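Local coordinates for Mec-8 protein (Caenorhabditis elegans, PDB 6DG0), which probably binds RNA in the nucleus, here as its C-terminal RNA recognition motif holding a short DNA strand that reads AGCACA, at residues A[6-11]-A[72-77]. The protein carries 2 engineered substitutions. Sequence-based numbering, arbitrary orientation.
With nucleotides of chain D.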
loop_
_atom_site.group_PDB
_atom_site.type_symbol
_atom_site.label_atom_id
_atom_site.label_comp_id
_atom_site.label_asym_id
_atom_site.label_seq_id
_atom_site.Cartn_x
_atom_site.Cartn_y
_atom_site.Cartn_z
ATOM N N LEU A 6 -3.818 0.648 4.792
ATOM C CA LEU A 6 -3.629 -0.685 4.227
ATOM C C LEU A 6 -2.192 -1.170 4.414
ATOM O O LEU A 6 -1.264 -0.366 4.494
ATOM C CB LEU A 6 -3.989 -0.699 2.739
ATOM C CG LEU A 6 -5.435 -0.387 2.347
ATOM C CD1 LEU A 6 -5.573 -0.318 0.833
ATOM C CD2 LEU A 6 -6.382 -1.427 2.929
ATOM N N PHE A 7 -2.019 -2.487 4.495
ATOM C CA PHE A 7 -0.693 -3.097 4.537
ATOM C C PHE A 7 -0.370 -3.771 3.203
ATOM O O PHE A 7 -1.159 -4.566 2.700
ATOM C CB PHE A 7 -0.601 -4.108 5.686
ATOM C CG PHE A 7 0.618 -4.987 5.629
ATOM C CD1 PHE A 7 1.846 -4.522 6.071
ATOM C CD2 PHE A 7 0.535 -6.285 5.147
ATOM C CE1 PHE A 7 2.972 -5.327 6.018
ATOM C CE2 PHE A 7 1.654 -7.094 5.095
ATOM C CZ PHE A 7 2.874 -6.614 5.532
ATOM N N VAL A 8 0.795 -3.460 2.641
ATOM C CA VAL A 8 1.191 -4.014 1.347
ATOM C C VAL A 8 2.497 -4.805 1.418
ATOM O O VAL A 8 3.528 -4.288 1.839
ATOM C CB VAL A 8 1.340 -2.901 0.290
ATOM C CG1 VAL A 8 1.672 -3.498 -1.071
ATOM C CG2 VAL A 8 0.067 -2.067 0.214
ATOM N N ALA A 9 2.435 -6.062 0.988
ATOM C CA ALA A 9 3.583 -6.967 0.982
ATOM C C ALA A 9 3.934 -7.369 -0.448
ATOM O O ALA A 9 3.301 -6.900 -1.394
ATOM C CB ALA A 9 3.299 -8.198 1.831
ATOM N N ASN A 10 4.968 -8.196 -0.600
ATOM C CA ASN A 10 5.437 -8.637 -1.916
ATOM C C ASN A 10 5.956 -7.474 -2.763
ATOM O O ASN A 10 5.560 -7.285 -3.916
ATOM C CB ASN A 10 4.317 -9.409 -2.636
ATOM C CG ASN A 10 4.798 -10.113 -3.888
ATOM O OD1 ASN A 10 5.993 -10.260 -4.102
ATOM N ND2 ASN A 10 3.865 -10.619 -4.681
ATOM N N LEU A 11 6.825 -6.676 -2.150
ATOM C CA LEU A 11 7.443 -5.533 -2.811
ATOM C C LEU A 11 8.943 -5.725 -3.043
ATOM O O LEU A 11 9.664 -6.186 -2.157
ATOM C CB LEU A 11 7.221 -4.261 -1.992
ATOM C CG LEU A 11 5.887 -3.525 -2.119
ATOM C CD1 LEU A 11 5.784 -2.454 -1.045
ATOM C CD2 LEU A 11 5.751 -2.917 -3.506
ATOM N N GLY A 72 2.163 -13.830 -7.938
ATOM C CA GLY A 72 0.943 -13.433 -7.264
ATOM C C GLY A 72 0.707 -11.938 -7.303
ATOM O O GLY A 72 -0.433 -11.484 -7.205
ATOM N N GLY A 73 1.784 -11.167 -7.428
ATOM C CA GLY A 73 1.671 -9.722 -7.470
ATOM C C GLY A 73 1.572 -9.198 -6.055
ATOM O O GLY A 73 1.879 -9.919 -5.110
ATOM N N LEU A 74 1.117 -7.962 -5.902
ATOM C CA LEU A 74 1.064 -7.332 -4.588
ATOM C C LEU A 74 0.093 -8.037 -3.646
ATOM O O LEU A 74 -1.014 -8.397 -4.040
ATOM C CB LEU A 74 0.664 -5.863 -4.725
ATOM C CG LEU A 74 1.671 -4.919 -5.385
ATOM C CD1 LEU A 74 1.160 -3.488 -5.333
ATOM C CD2 LEU A 74 3.048 -5.037 -4.741
ATOM N N ARG A 75 0.513 -8.232 -2.399
ATOM C CA ARG A 75 -0.373 -8.792 -1.384
ATOM C C ARG A 75 -0.763 -7.707 -0.387
ATOM O O ARG A 75 0.076 -7.186 0.349
ATOM C CB ARG A 75 0.280 -9.976 -0.664
ATOM C CG ARG A 75 0.526 -11.183 -1.554
ATOM C CD ARG A 75 1.121 -12.356 -0.782
ATOM N NE ARG A 75 2.324 -12.000 -0.035
ATOM C CZ ARG A 75 3.559 -12.101 -0.514
ATOM N NH1 ARG A 75 3.763 -12.556 -1.743
ATOM N NH2 ARG A 75 4.595 -11.763 0.241
ATOM N N ILE A 76 -2.050 -7.373 -0.372
ATOM C CA ILE A 76 -2.548 -6.275 0.445
ATOM C C ILE A 76 -3.524 -6.730 1.525
ATOM O O ILE A 76 -4.438 -7.513 1.265
ATOM C CB ILE A 76 -3.244 -5.212 -0.429
ATOM C CG1 ILE A 76 -2.360 -4.833 -1.620
ATOM C CG2 ILE A 76 -3.600 -3.983 0.398
ATOM C CD1 ILE A 76 -2.969 -3.778 -2.523
ATOM N N GLU A 77 -3.319 -6.227 2.740
ATOM C CA GLU A 77 -4.226 -6.477 3.855
ATOM C C GLU A 77 -4.603 -5.160 4.518
ATOM O O GLU A 77 -3.972 -4.133 4.274
ATOM C CB GLU A 77 -3.588 -7.403 4.889
ATOM C CG GLU A 77 -3.058 -8.711 4.345
ATOM C CD GLU A 77 -2.311 -9.504 5.397
ATOM O OE1 GLU A 77 -2.236 -9.038 6.556
ATOM O OE2 GLU A 77 -1.794 -10.593 5.067
ATOM P P DC D 3 4.820 -8.864 10.688
ATOM O OP1 DC D 3 5.691 -8.351 11.767
ATOM O OP2 DC D 3 3.573 -9.585 11.028
ATOM O "O5'" DC D 3 4.430 -7.655 9.715
ATOM C "C5'" DC D 3 5.426 -6.724 9.292
ATOM C "C4'" DC D 3 5.040 -5.299 9.662
ATOM O "O4'" DC D 3 3.791 -4.953 9.007
ATOM C "C3'" DC D 3 4.811 -5.040 11.147
ATOM O "O3'" DC D 3 5.191 -3.709 11.466
ATOM C "C2'" DC D 3 3.306 -5.236 11.293
ATOM C "C1'" DC D 3 2.796 -4.676 9.972
ATOM N N1 DC D 3 1.521 -5.297 9.522
ATOM C C2 DC D 3 0.314 -4.626 9.733
ATOM O O2 DC D 3 0.328 -3.523 10.292
ATOM N N3 DC D 3 -0.840 -5.204 9.317
ATOM C C4 DC D 3 -0.813 -6.396 8.719
ATOM N N4 DC D 3 -1.976 -6.925 8.327
ATOM C C5 DC D 3 0.408 -7.098 8.498
ATOM C C6 DC D 3 1.540 -6.518 8.912
ATOM P P DG D 2 2.451 -13.814 9.821
ATOM O OP1 DG D 2 3.028 -14.289 11.097
ATOM O OP2 DG D 2 1.077 -13.264 9.788
ATOM O "O5'" DG D 2 3.463 -12.729 9.231
ATOM C "C5'" DG D 2 4.863 -12.935 9.370
ATOM C "C4'" DG D 2 5.634 -11.923 8.553
ATOM O "O4'" DG D 2 5.512 -12.257 7.165
ATOM C "C3'" DG D 2 5.113 -10.504 8.648
ATOM O "O3'" DG D 2 5.705 -9.842 9.768
ATOM C "C2'" DG D 2 5.559 -9.883 7.316
ATOM C "C1'" DG D 2 5.738 -11.101 6.393
ATOM N N9 DG D 2 4.827 -11.132 5.248
ATOM C C8 DG D 2 5.170 -11.316 3.931
ATOM N N7 DG D 2 4.150 -11.311 3.120
ATOM C C5 DG D 2 3.055 -11.121 3.950
ATOM C C6 DG D 2 1.677 -11.030 3.634
ATOM O O6 DG D 2 1.140 -11.103 2.521
ATOM N N1 DG D 2 0.900 -10.834 4.772
ATOM C C2 DG D 2 1.390 -10.738 6.053
ATOM N N2 DG D 2 0.484 -10.548 7.023
ATOM N N3 DG D 2 2.678 -10.822 6.363
ATOM C C4 DG D 2 3.450 -11.012 5.266
ATOM O "O5'" DA D 1 -0.430 -16.073 6.163
ATOM C "C5'" DA D 1 0.567 -17.077 6.324
ATOM C "C4'" DA D 1 1.780 -16.543 7.078
ATOM O "O4'" DA D 1 2.890 -16.409 6.168
ATOM C "C3'" DA D 1 1.624 -15.172 7.706
ATOM O "O3'" DA D 1 2.540 -15.050 8.797
ATOM C "C2'" DA D 1 1.982 -14.243 6.538
ATOM C "C1'" DA D 1 3.012 -15.064 5.746
ATOM N N9 DA D 1 2.774 -15.066 4.304
ATOM C C8 DA D 1 1.573 -15.248 3.673
ATOM N N7 DA D 1 1.654 -15.238 2.365
ATOM C C5 DA D 1 3.003 -15.054 2.117
ATOM C C6 DA D 1 3.739 -14.957 0.921
ATOM N N6 DA D 1 3.183 -15.039 -0.292
ATOM N N1 DA D 1 5.071 -14.771 1.019
ATOM C C2 DA D 1 5.623 -14.693 2.235
ATOM N N3 DA D 1 5.035 -14.772 3.430
ATOM C C4 DA D 1 3.711 -14.956 3.300
#
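Phe7 and Glu77 form a hydrogen-bonded antiparallel pair, Phe7 N to Glu77 O at 2.6 Å and Glu77 N returning to Phe7 O. Ala9 and Arg75 form a second such pair, its return bond, Arg75 N to Ala9 O, longer at 3.2 Å. Val8 and Ile76 make the non-hydrogen-bonded pair between. This joins central strand 4-11 to edge strand 75-78 of the RNA recognition motif sheet, the short axes 158° apart in direction.

On the face turned to helices 17-24 and 51-61, Val8 CG2 rests against Ile76 CG1 at 4.1 Å, the two side chains alongside each other and both touching Phe24. The other face, carrying Phe7, Ala9, Arg75 and Glu77, receives the nucleotides of chain D. The DC3 base covers one face of the Phe7 ring, nearly parallel to it, with C6 3.3 Å from the ring plane near its middle; an alanine here would probably leave that base without its platform and freer to turn. Glu77 reads two bases: OE1 accepts from DC3 N4 at 2.8 Å and, weakly, from DG2 N2, while OE2 takes DG2 N1 at 2.7 Å and also N2. Arg75 bends at chi3 (-53°), bringing NE to DG2 O6 at 3.0 Å. Its NH2 donates to DG2 N7 at 2.9 Å, at the guanidinium edge and in its plane. The DA1 base covers one guanidinium face; Asn10 CB packs against the other, nearer the NH1 corner. Asn10 OD1 is itself held by the backbone N of Asn69 and Asp70.

Together Arg75 and Glu77 address both Hoogsteen and Watson-Crick edges of DG2, which probably selects guanine here.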